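Local atomic coordinates of NAD-dependent epimerase/dehydratase (Methanobrevibacter ruminantium, PDB entry 6DNT), a protein that probably interconverts UDP-N-acetylglucosamine and its 4-epimer using bound NAD, and is here captured with the bacterial cell-wall intermediate UDP-N-acetylmuramic acid. Residues Phe107-Leu112 against Ile149-Ser154; Tyr199-Tyr204 against Asn266-Val271; Glu89-Ala94 against Ile130-Lys135. All blocks are in the same frame, centred on the assembly; numbering follows the deposited sequence. Where two conformers were deposited one is given.

Interaction 1 (Phe107-Leu112 against Ile149-Ser154). With NAD (nicotinamide-adenine-dinucleotide), chain B.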
# COMPACT_ATOMS: atom_id res chain seq x y z
N PHE A 107 -8.38 -5.27 17.72
CA PHE A 107 -8.37 -3.82 17.47
C PHE A 107 -6.91 -3.46 17.27
O PHE A 107 -6.11 -3.60 18.20
CB PHE A 107 -8.94 -3.06 18.65
CG PHE A 107 -10.37 -3.39 18.93
CD1 PHE A 107 -10.69 -4.45 19.79
CD2 PHE A 107 -11.41 -2.67 18.36
CE1 PHE A 107 -12.00 -4.77 20.07
CE2 PHE A 107 -12.73 -2.99 18.63
CZ PHE A 107 -13.02 -4.05 19.47
N HIS A 108 -6.54 -3.05 16.06
CA HIS A 108 -5.15 -2.80 15.76
C HIS A 108 -4.86 -1.30 15.75
O HIS A 108 -5.09 -0.62 14.76
CB HIS A 108 -4.76 -3.45 14.43
CG HIS A 108 -3.34 -3.23 14.04
ND1 HIS A 108 -2.31 -3.20 14.95
CD2 HIS A 108 -2.77 -3.06 12.82
CE1 HIS A 108 -1.18 -3.00 14.32
NE2 HIS A 108 -1.43 -2.92 13.03
N LEU A 109 -4.35 -0.81 16.88
CA LEU A 109 -3.95 0.61 17.02
C LEU A 109 -2.45 0.81 17.11
O LEU A 109 -2.00 1.95 16.98
CB LEU A 109 -4.61 1.24 18.25
CG LEU A 109 -6.14 1.15 18.22
CD1 LEU A 109 -6.65 0.10 19.19
CD2 LEU A 109 -6.76 2.51 18.52
N ALA A 110 -1.67 -0.25 17.35
CA ALA A 110 -0.22 -0.10 17.46
C ALA A 110 0.33 0.39 16.13
O ALA A 110 -0.02 -0.16 15.09
CB ALA A 110 0.46 -1.41 17.88
N ALA A 111 1.15 1.44 16.18
CA ALA A 111 1.79 2.03 15.00
C ALA A 111 2.79 3.05 15.49
O ALA A 111 2.68 3.52 16.62
CB ALA A 111 0.76 2.72 14.13
N LEU A 112 3.77 3.37 14.65
CA LEU A 112 4.53 4.62 14.83
C LEU A 112 3.73 5.70 14.13
O LEU A 112 3.71 5.80 12.90
CB LEU A 112 5.94 4.50 14.30
CG LEU A 112 6.85 3.53 15.07
CD1 LEU A 112 8.21 3.50 14.43
CD2 LEU A 112 6.95 3.90 16.55
N ILE A 149 -10.39 -4.52 13.55
CA ILE A 149 -10.79 -3.13 13.46
C ILE A 149 -9.46 -2.39 13.39
O ILE A 149 -8.71 -2.41 14.36
CB ILE A 149 -11.67 -2.69 14.64
CG1 ILE A 149 -12.89 -3.64 14.81
CG2 ILE A 149 -12.13 -1.26 14.42
CD1 ILE A 149 -12.61 -4.92 15.58
N PHE A 150 -9.18 -1.77 12.25
CA PHE A 150 -7.88 -1.16 11.97
C PHE A 150 -7.96 0.37 12.03
O PHE A 150 -8.86 0.95 11.47
CB PHE A 150 -7.39 -1.56 10.57
CG PHE A 150 -6.12 -0.89 10.16
CD1 PHE A 150 -4.95 -1.06 10.89
CD2 PHE A 150 -6.08 -0.04 9.06
CE1 PHE A 150 -3.78 -0.41 10.54
CE2 PHE A 150 -4.91 0.61 8.70
CZ PHE A 150 -3.76 0.43 9.43
N SER A 151 -6.99 0.98 12.71
CA SER A 151 -6.88 2.43 12.83
C SER A 151 -6.11 2.99 11.65
O SER A 151 -4.89 2.86 11.58
CB SER A 151 -6.14 2.80 14.12
OG SER A 151 -6.90 2.43 15.24
N SER A 152 -6.83 3.58 10.70
CA SER A 152 -6.23 4.29 9.57
C SER A 152 -6.34 5.78 9.83
O SER A 152 -6.58 6.19 10.97
CB SER A 152 -6.92 3.88 8.27
OG SER A 152 -6.20 4.40 7.17
N SER A 153 -6.17 6.60 8.80
CA SER A 153 -6.04 8.04 8.98
C SER A 153 -6.51 8.77 7.75
O SER A 153 -6.28 8.32 6.63
CB SER A 153 -4.57 8.40 9.21
OG SER A 153 -4.40 9.80 9.27
N SER A 154 -7.11 9.94 7.95
CA SER A 154 -7.38 10.85 6.84
C SER A 154 -6.11 11.32 6.09
O SER A 154 -6.22 11.88 5.00
CB SER A 154 -8.15 12.07 7.35
OG SER A 154 -7.30 12.88 8.13
PA NAD B . -0.03 6.28 20.40
O1A NAD B . -0.51 6.91 21.67
O2A NAD B . 1.41 6.42 20.04
O5B NAD B . -0.43 4.72 20.49
C5B NAD B . 0.28 3.72 19.78
C4B NAD B . 0.58 2.62 20.78
O4B NAD B . 1.20 1.54 20.08
C3B NAD B . 1.55 3.06 21.87
O3B NAD B . 1.02 2.68 23.13
C2B NAD B . 2.86 2.36 21.54
O2B NAD B . 3.69 2.01 22.66
C1B NAD B . 2.38 1.14 20.78
N9A NAD B . 3.27 0.61 19.74
C8A NAD B . 3.85 1.30 18.72
N7A NAD B . 4.56 0.46 17.92
C5A NAD B . 4.39 -0.79 18.42
C6A NAD B . 4.86 -2.14 18.05
N6A NAD B . 5.65 -2.32 16.98
N1A NAD B . 4.47 -3.18 18.85
C2A NAD B . 3.68 -3.00 19.93
N3A NAD B . 3.21 -1.79 20.32
C4A NAD B . 3.55 -0.69 19.60
O3 NAD B . -0.91 6.80 19.16
PN NAD B . -2.47 7.06 19.07
O1N NAD B . -3.22 6.39 20.19
O2N NAD B . -2.70 8.52 18.80
O5D NAD B . -2.77 6.30 17.69
C5D NAD B . -3.43 5.03 17.71
C4D NAD B . -3.72 4.63 16.26
O4D NAD B . -4.60 5.60 15.68
C3D NAD B . -2.47 4.58 15.39
O3D NAD B . -2.56 3.51 14.44
C2D NAD B . -2.50 5.91 14.68
O2D NAD B . -1.77 5.88 13.46
C1D NAD B . -3.98 6.12 14.49
N1N NAD B . -4.40 7.51 14.30
C2N NAD B . -4.30 8.42 15.28
C3N NAD B . -4.72 9.73 15.09
C7N NAD B . -4.62 10.80 16.15
O7N NAD B . -5.02 11.93 15.88
N7N NAD B . -4.08 10.56 17.34
C4N NAD B . -5.27 10.06 13.85
C5N NAD B . -5.36 9.12 12.84
C6N NAD B . -4.90 7.84 13.09

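Interaction 2 (Tyr199-Tyr204 against Asn266-Val271). With NAD (nicotinamide-adenine-dinucleotide), chain B.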
# COMPACT_ATOMS: atom_id res chain seq x y z
N TYR A 199 -13.23 -7.19 8.24
CA TYR A 199 -12.50 -6.04 8.78
C TYR A 199 -13.27 -4.75 8.59
O TYR A 199 -14.10 -4.64 7.69
CB TYR A 199 -11.13 -5.89 8.10
CG TYR A 199 -11.25 -5.32 6.70
CD1 TYR A 199 -11.55 -6.13 5.63
CD2 TYR A 199 -11.12 -3.95 6.46
CE1 TYR A 199 -11.69 -5.62 4.35
CE2 TYR A 199 -11.28 -3.43 5.19
CZ TYR A 199 -11.55 -4.27 4.14
OH TYR A 199 -11.69 -3.76 2.86
N VAL A 200 -12.97 -3.78 9.45
CA VAL A 200 -13.30 -2.39 9.18
C VAL A 200 -12.02 -1.59 9.36
O VAL A 200 -11.32 -1.77 10.35
CB VAL A 200 -14.40 -1.84 10.09
CG1 VAL A 200 -14.46 -0.32 10.00
CG2 VAL A 200 -15.77 -2.43 9.74
N ALA A 201 -11.72 -0.73 8.39
CA ALA A 201 -10.64 0.23 8.51
C ALA A 201 -11.29 1.57 8.80
O ALA A 201 -12.17 2.02 8.07
CB ALA A 201 -9.84 0.27 7.22
N LEU A 202 -10.85 2.22 9.87
CA LEU A 202 -11.43 3.49 10.29
C LEU A 202 -10.45 4.63 9.98
O LEU A 202 -9.36 4.65 10.52
CB LEU A 202 -11.76 3.44 11.78
CG LEU A 202 -12.83 2.42 12.19
CD1 LEU A 202 -12.89 2.28 13.70
CD2 LEU A 202 -14.20 2.79 11.63
N ARG A 203 -10.85 5.57 9.13
CA ARG A 203 -10.00 6.71 8.81
C ARG A 203 -10.29 7.83 9.80
O ARG A 203 -11.27 8.57 9.63
CB ARG A 203 -10.20 7.16 7.38
CG ARG A 203 -9.70 6.16 6.37
CD ARG A 203 -9.96 6.62 4.96
NE ARG A 203 -9.52 5.63 4.00
CZ ARG A 203 -9.93 5.57 2.73
NH1 ARG A 203 -10.78 6.47 2.23
NH2 ARG A 203 -9.49 4.60 1.95
N TYR A 204 -9.47 7.93 10.84
CA TYR A 204 -9.67 8.98 11.85
C TYR A 204 -9.24 10.32 11.28
O TYR A 204 -8.25 10.42 10.56
CB TYR A 204 -8.86 8.76 13.13
CG TYR A 204 -8.98 7.40 13.78
CD1 TYR A 204 -10.14 6.64 13.66
CD2 TYR A 204 -7.93 6.89 14.51
CE1 TYR A 204 -10.24 5.39 14.27
CE2 TYR A 204 -8.01 5.65 15.13
CZ TYR A 204 -9.16 4.91 14.99
OH TYR A 204 -9.24 3.67 15.60
N ASN A 266 -18.13 -4.73 6.17
CA ASN A 266 -16.69 -4.80 5.88
C ASN A 266 -16.31 -3.66 4.96
O ASN A 266 -16.95 -3.45 3.94
CB ASN A 266 -16.31 -6.11 5.20
CG ASN A 266 -16.57 -7.29 6.07
OD1 ASN A 266 -16.00 -7.40 7.15
ND2 ASN A 266 -17.47 -8.18 5.63
N GLY A 267 -15.25 -2.93 5.30
CA GLY A 267 -14.80 -1.85 4.43
C GLY A 267 -14.17 -0.72 5.21
O GLY A 267 -13.67 -0.94 6.32
N VAL A 268 -14.22 0.47 4.63
CA VAL A 268 -13.50 1.64 5.16
C VAL A 268 -14.51 2.74 5.47
O VAL A 268 -15.43 2.96 4.69
CB VAL A 268 -12.37 2.11 4.21
CG1 VAL A 268 -12.89 2.50 2.83
CG2 VAL A 268 -11.59 3.27 4.81
N ILE A 269 -14.35 3.38 6.63
CA ILE A 269 -15.29 4.41 7.10
C ILE A 269 -14.50 5.58 7.70
O ILE A 269 -13.61 5.36 8.51
CB ILE A 269 -16.24 3.87 8.19
CG1 ILE A 269 -17.04 2.66 7.68
CG2 ILE A 269 -17.20 4.94 8.66
CD1 ILE A 269 -17.79 1.93 8.79
N ASN A 270 -14.83 6.80 7.30
CA ASN A 270 -14.30 8.01 7.96
C ASN A 270 -14.88 8.15 9.36
O ASN A 270 -16.09 7.96 9.56
CB ASN A 270 -14.70 9.28 7.20
CG ASN A 270 -14.03 9.41 5.85
OD1 ASN A 270 -12.92 8.95 5.65
ND2 ASN A 270 -14.71 10.09 4.93
N VAL A 271 -14.06 8.52 10.34
CA VAL A 271 -14.57 8.81 11.68
C VAL A 271 -14.21 10.25 12.03
O VAL A 271 -13.04 10.59 12.20
CB VAL A 271 -14.08 7.83 12.76
CG1 VAL A 271 -14.94 7.99 14.02
CG2 VAL A 271 -14.18 6.40 12.26
PA NAD B . -0.03 6.28 20.40
O1A NAD B . -0.51 6.91 21.67
O2A NAD B . 1.41 6.42 20.04
O5B NAD B . -0.43 4.72 20.49
C5B NAD B . 0.28 3.72 19.78
C4B NAD B . 0.58 2.62 20.78
O4B NAD B . 1.20 1.54 20.08
C3B NAD B . 1.55 3.06 21.87
O3B NAD B . 1.02 2.68 23.13
C2B NAD B . 2.86 2.36 21.54
O2B NAD B . 3.69 2.01 22.66
C1B NAD B . 2.38 1.14 20.78
N9A NAD B . 3.27 0.61 19.74
C8A NAD B . 3.85 1.30 18.72
N7A NAD B . 4.56 0.46 17.92
C5A NAD B . 4.39 -0.79 18.42
C6A NAD B . 4.86 -2.14 18.05
N6A NAD B . 5.65 -2.32 16.98
N1A NAD B . 4.47 -3.18 18.85
C2A NAD B . 3.68 -3.00 19.93
N3A NAD B . 3.21 -1.79 20.32
C4A NAD B . 3.55 -0.69 19.60
O3 NAD B . -0.91 6.80 19.16
PN NAD B . -2.47 7.06 19.07
O1N NAD B . -3.22 6.39 20.19
O2N NAD B . -2.70 8.52 18.80
O5D NAD B . -2.77 6.30 17.69
C5D NAD B . -3.43 5.03 17.71
C4D NAD B . -3.72 4.63 16.26
O4D NAD B . -4.60 5.60 15.68
C3D NAD B . -2.47 4.58 15.39
O3D NAD B . -2.56 3.51 14.44
C2D NAD B . -2.50 5.91 14.68
O2D NAD B . -1.77 5.88 13.46
C1D NAD B . -3.98 6.12 14.49
N1N NAD B . -4.40 7.51 14.30
C2N NAD B . -4.30 8.42 15.28
C3N NAD B . -4.72 9.73 15.09
C7N NAD B . -4.62 10.80 16.15
O7N NAD B . -5.02 11.93 15.88
N7N NAD B . -4.08 10.56 17.34
C4N NAD B . -5.27 10.06 13.85
C5N NAD B . -5.36 9.12 12.84
C6N NAD B . -4.90 7.84 13.09

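Interaction 3 (Glu89-Ala94 against Ile130-Lys135). With NAD (nicotinamide-adenine-dinucleotide), chain B; EDO (1,2-ethanediol), chain H.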
# COMPACT_ATOMS: atom_id res chain seq x y z
N GLU A 89 5.51 -6.30 24.53
CA GLU A 89 6.29 -6.83 23.45
C GLU A 89 5.99 -6.10 22.15
O GLU A 89 4.89 -5.59 21.95
CB GLU A 89 5.96 -8.32 23.30
CG GLU A 89 6.95 -9.11 22.50
CD GLU A 89 6.75 -10.61 22.63
OE1 GLU A 89 5.68 -11.04 23.14
OE2 GLU A 89 7.66 -11.36 22.20
N ASP A 90 7.00 -6.03 21.29
CA ASP A 90 6.83 -5.52 19.94
C ASP A 90 6.00 -6.52 19.13
O ASP A 90 6.24 -7.74 19.20
CB ASP A 90 8.20 -5.34 19.28
CG ASP A 90 8.15 -4.40 18.08
OD1 ASP A 90 7.44 -4.69 17.09
OD2 ASP A 90 8.78 -3.33 18.17
N LEU A 91 5.04 -6.03 18.33
CA LEU A 91 4.29 -6.91 17.44
C LEU A 91 5.18 -7.75 16.53
O LEU A 91 4.79 -8.86 16.17
CB LEU A 91 3.30 -6.15 16.56
CG LEU A 91 2.00 -5.67 17.21
CD1 LEU A 91 1.20 -4.92 16.16
CD2 LEU A 91 1.15 -6.78 17.79
N MET A 92 6.35 -7.22 16.15
CA MET A 92 7.27 -7.95 15.27
C MET A 92 7.90 -9.17 15.91
O MET A 92 8.34 -10.07 15.20
CB MET A 92 8.39 -7.03 14.78
CG MET A 92 7.93 -6.06 13.72
SD MET A 92 7.41 -6.90 12.20
CE MET A 92 9.00 -7.45 11.59
N ASP A 93 7.97 -9.19 17.24
CA ASP A 93 8.55 -10.30 18.01
C ASP A 93 7.53 -11.26 18.61
O ASP A 93 7.85 -12.43 18.88
CB ASP A 93 9.40 -9.75 19.16
CG ASP A 93 10.53 -8.86 18.68
OD1 ASP A 93 11.08 -9.09 17.59
OD2 ASP A 93 10.89 -7.93 19.43
N ALA A 94 6.30 -10.79 18.82
CA ALA A 94 5.30 -11.54 19.54
C ALA A 94 4.84 -12.77 18.77
O ALA A 94 4.82 -12.77 17.54
CB ALA A 94 4.10 -10.66 19.85
N ILE A 130 3.68 -1.37 8.35
CA ILE A 130 3.25 -2.38 7.38
C ILE A 130 3.62 -3.79 7.84
O ILE A 130 2.74 -4.66 7.93
CB ILE A 130 3.79 -2.12 5.96
CG1 ILE A 130 3.25 -0.78 5.44
CG2 ILE A 130 3.37 -3.26 5.03
CD1 ILE A 130 3.70 -0.43 4.03
N ASP A 131 4.91 -4.03 8.11
CA ASP A 131 5.37 -5.41 8.37
C ASP A 131 4.66 -6.00 9.59
O ASP A 131 4.12 -7.11 9.54
CB ASP A 131 6.88 -5.52 8.55
CG ASP A 131 7.69 -5.11 7.34
OD1 ASP A 131 7.15 -5.01 6.21
OD2 ASP A 131 8.91 -4.89 7.51
N ALA A 132 4.61 -5.23 10.68
CA ALA A 132 3.96 -5.73 11.90
C ALA A 132 2.47 -5.92 11.72
O ALA A 132 1.90 -6.87 12.25
CB ALA A 132 4.22 -4.80 13.07
N SER A 133 1.83 -5.02 10.96
CA SER A 133 0.41 -5.11 10.69
C SER A 133 0.14 -6.39 9.89
O SER A 133 -0.82 -7.12 10.17
CB SER A 133 -0.07 -3.91 9.89
OG SER A 133 0.06 -2.73 10.67
N LEU A 134 0.98 -6.65 8.90
CA LEU A 134 0.79 -7.85 8.09
C LEU A 134 0.94 -9.11 8.92
O LEU A 134 0.13 -10.05 8.78
CB LEU A 134 1.77 -7.88 6.92
CG LEU A 134 1.63 -9.08 5.99
CD1 LEU A 134 0.28 -9.09 5.31
CD2 LEU A 134 2.74 -9.05 4.95
N LYS A 135 1.94 -9.14 9.79
CA LYS A 135 2.11 -10.30 10.68
C LYS A 135 0.86 -10.52 11.52
O LYS A 135 0.43 -11.66 11.73
CB LYS A 135 3.34 -10.16 11.58
CG LYS A 135 4.66 -10.37 10.86
CD LYS A 135 5.81 -10.37 11.86
CE LYS A 135 7.14 -10.78 11.25
NZ LYS A 135 8.21 -10.86 12.29
PA NAD B . -0.03 6.28 20.40
O1A NAD B . -0.51 6.91 21.67
O2A NAD B . 1.41 6.42 20.04
O5B NAD B . -0.43 4.72 20.49
C5B NAD B . 0.28 3.72 19.78
C4B NAD B . 0.58 2.62 20.78
O4B NAD B . 1.20 1.54 20.08
C3B NAD B . 1.55 3.06 21.87
O3B NAD B . 1.02 2.68 23.13
C2B NAD B . 2.86 2.36 21.54
O2B NAD B . 3.69 2.01 22.66
C1B NAD B . 2.38 1.14 20.78
N9A NAD B . 3.27 0.61 19.74
C8A NAD B . 3.85 1.30 18.72
N7A NAD B . 4.56 0.46 17.92
C5A NAD B . 4.39 -0.79 18.42
C6A NAD B . 4.86 -2.14 18.05
N6A NAD B . 5.65 -2.32 16.98
N1A NAD B . 4.47 -3.18 18.85
C2A NAD B . 3.68 -3.00 19.93
N3A NAD B . 3.21 -1.79 20.32
C4A NAD B . 3.55 -0.69 19.60
O3 NAD B . -0.91 6.80 19.16
PN NAD B . -2.47 7.06 19.07
O1N NAD B . -3.22 6.39 20.19
O2N NAD B . -2.70 8.52 18.80
O5D NAD B . -2.77 6.30 17.69
C5D NAD B . -3.43 5.03 17.71
C4D NAD B . -3.72 4.63 16.26
O4D NAD B . -4.60 5.60 15.68
C3D NAD B . -2.47 4.58 15.39
O3D NAD B . -2.56 3.51 14.44
C2D NAD B . -2.50 5.91 14.68
O2D NAD B . -1.77 5.88 13.46
C1D NAD B . -3.98 6.12 14.49
N1N NAD B . -4.40 7.51 14.30
C2N NAD B . -4.30 8.42 15.28
C3N NAD B . -4.72 9.73 15.09
C7N NAD B . -4.62 10.80 16.15
O7N NAD B . -5.02 11.93 15.88
N7N NAD B . -4.08 10.56 17.34
C4N NAD B . -5.27 10.06 13.85
C5N NAD B . -5.36 9.12 12.84
C6N NAD B . -4.90 7.84 13.09
C1 EDO H . 12.81 -6.03 15.89
O1 EDO H . 12.47 -7.42 15.74
C2 EDO H . 11.80 -5.38 16.83
O2 EDO H . 12.18 -5.63 18.19

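Interaction 1 (Phe107-Leu112 against Ile149-Ser154)
Phe-107 pairs with Ile-149 and His-108 with Phe-150 in parallel register, held by two backbone bonds: His-108 N gives to Ile-149 O at 2.8 Å, and Ser-151 N to His-108 O at 3.2 Å. These are neighbouring strands of the Rossmann-type sheet, joined through helix 122-142 as a beta-alpha-beta crossover. On one face of the sheet Phe-107 and Ile-149 lie side by side. In the conformer considered here, and so with some reserve, Ile-149 CD1 sits over the phenyl face in a CH-pi contact, 3.9 Å from the Phe-107 ring centroid. On the other face His-108 CD2 approaches the edge of the Phe-150 ring, 3.5 Å from Phe-150 CD1. With its CG opposite the backbone N (chi1 180°), the imidazole reaches Thr-42 through ND1 and Ser-133 through NE2, so both its nitrogens are satisfied within the core. Past the paired residues the strands part and NAD lies across their ends. Ser-151 OG packs tightly against Leu-109 CD2 at 3.3 Å while hydrogen-bonded to Tyr-204 OH. Leu-109 O receives a weak bond from the ribose O3D of NAD, and Ser-152 O lies 3.2 Å from nicotinamide C6N.

Interaction 2 (Tyr199-Tyr204 against Asn266-Val271)
Arg-203 and Val-268 meet on one face of a parallel strand pair in which residues 199-204 run beside 266-271 in unbroken register, as part of the central sheet of the Rossmann-type domain. The arginine illustrates how a long polar side chain can be laid across a neighbouring strand. Arg-203 CB lies 3.7 Å from Asn-270 OD1, an oxygen hydrogen-bonded to Tyr-157 OH. CG then comes within reach of Val-268 CG2, and CD touches both that methyl and the Asn-270 oxygen. Because the chain is extended from CG to NE, the guanidinium is carried over the valine: Val-268 CG2 presses on one of its faces near the rim, 3.2 Å from Arg-203 NE and 3.5 Å from Arg-203 CZ. At the tip, NH2 forms a salt bridge with Glu-185, while NH1 gives to Glu-167 O and to the same Tyr-157 hydroxyl that meets Asn-270.

The first residues close the pair differently. Asn-266 OD1 accepts the Tyr-199 N-H at 3.0 Å in a bent bond (141°), and the Tyr-199 ring, in the crowded position with chi1 75°, turns a face to the Gly-267 backbone. At the backbone angles of Gly-267 any CB would collide with the preceding carbonyl oxygen. On the face carrying Leu-202 and Tyr-204, Leu-202 CD2 packs on Val-271 CG2 at 3.7 Å, and Val-271 CB stands at the edge of the Tyr-204 ring. That ring also brings its edge to NAD, with Tyr-204 CE2 3.5 Å from O4D. The result is a buried cation whose orientation is set by a methyl against one face and by acceptors at its tip, its charge probably balanced by Glu-185.

Interaction 3 (Glu89-Ala94 against Ile130-Lys135)
Leu-91, whose CB packs on Ala-132 CB at 3.9 Å, serves the adenine ring of NAD through its backbone: Leu-91 N gives to N1A at 3.0 Å in a nearly straight bond (166°). Over one face of the same ring stands Ala-110 CB. The Asp-90 carboxylate meets the amino group, N6A giving to Asp-90 OD1 at 3.0 Å. On its anti lone pair OD1 also takes the Met-92 N-H at 2.9 Å, making an Asx turn, and OD2 is held by Asn-67. Replacing Asp-90 by an alanine removes the carboxylate and is likely to leave N6A, the Met-92 N-H and Asn-67 without this acceptor and free the turn to shift away from the N1A and N6A side of the adenine.

Such adenine recognition belongs to the loop that follows strand 84-87 in the Rossmann-type domain, which here leans on helix 122-142. Met-92 makes the join. Bends at chi2 (-65°) and chi3 (-71°) curl its thioether onto the helix, bringing Met-92 SD 3.6 Å from Ala-132 N and against Asp-131 CB. Lys-135 crosses it at about a right angle with an extended chain, so that Met-92 CE touches Lys-135 CE while Lys-135 NZ gives to Met-92 O at 3.0 Å, in the carbonyl plane and on a lone pair. One turn back on the helix, Asp-131 OD1 accepts from Asn-126 ND2 of the second subunit.

From the N terminus, residues 89-94 open interaction 3 and 107-112 open interaction 1 before 130-135 closes the former and 149-154 the latter, so the two cross. Interaction 2 follows in series, its 199-204 and 266-271 closing a long excursion that includes helix 250-262. Interactions 1 and 2 share a sheet: strands 147-153 and 199-208 are neighbours, joined by a probable hydrogen bond between Ser-152 N and Leu-202 O. Interactions 1 and 3 meet where Leu-91 CD1 packs on His-108 CE1. Interactions 2 and 3 do not touch, yet NAD spans them, its adenine beside interactions 1 and 3 and its nicotinamide end beside interactions 1 and 2.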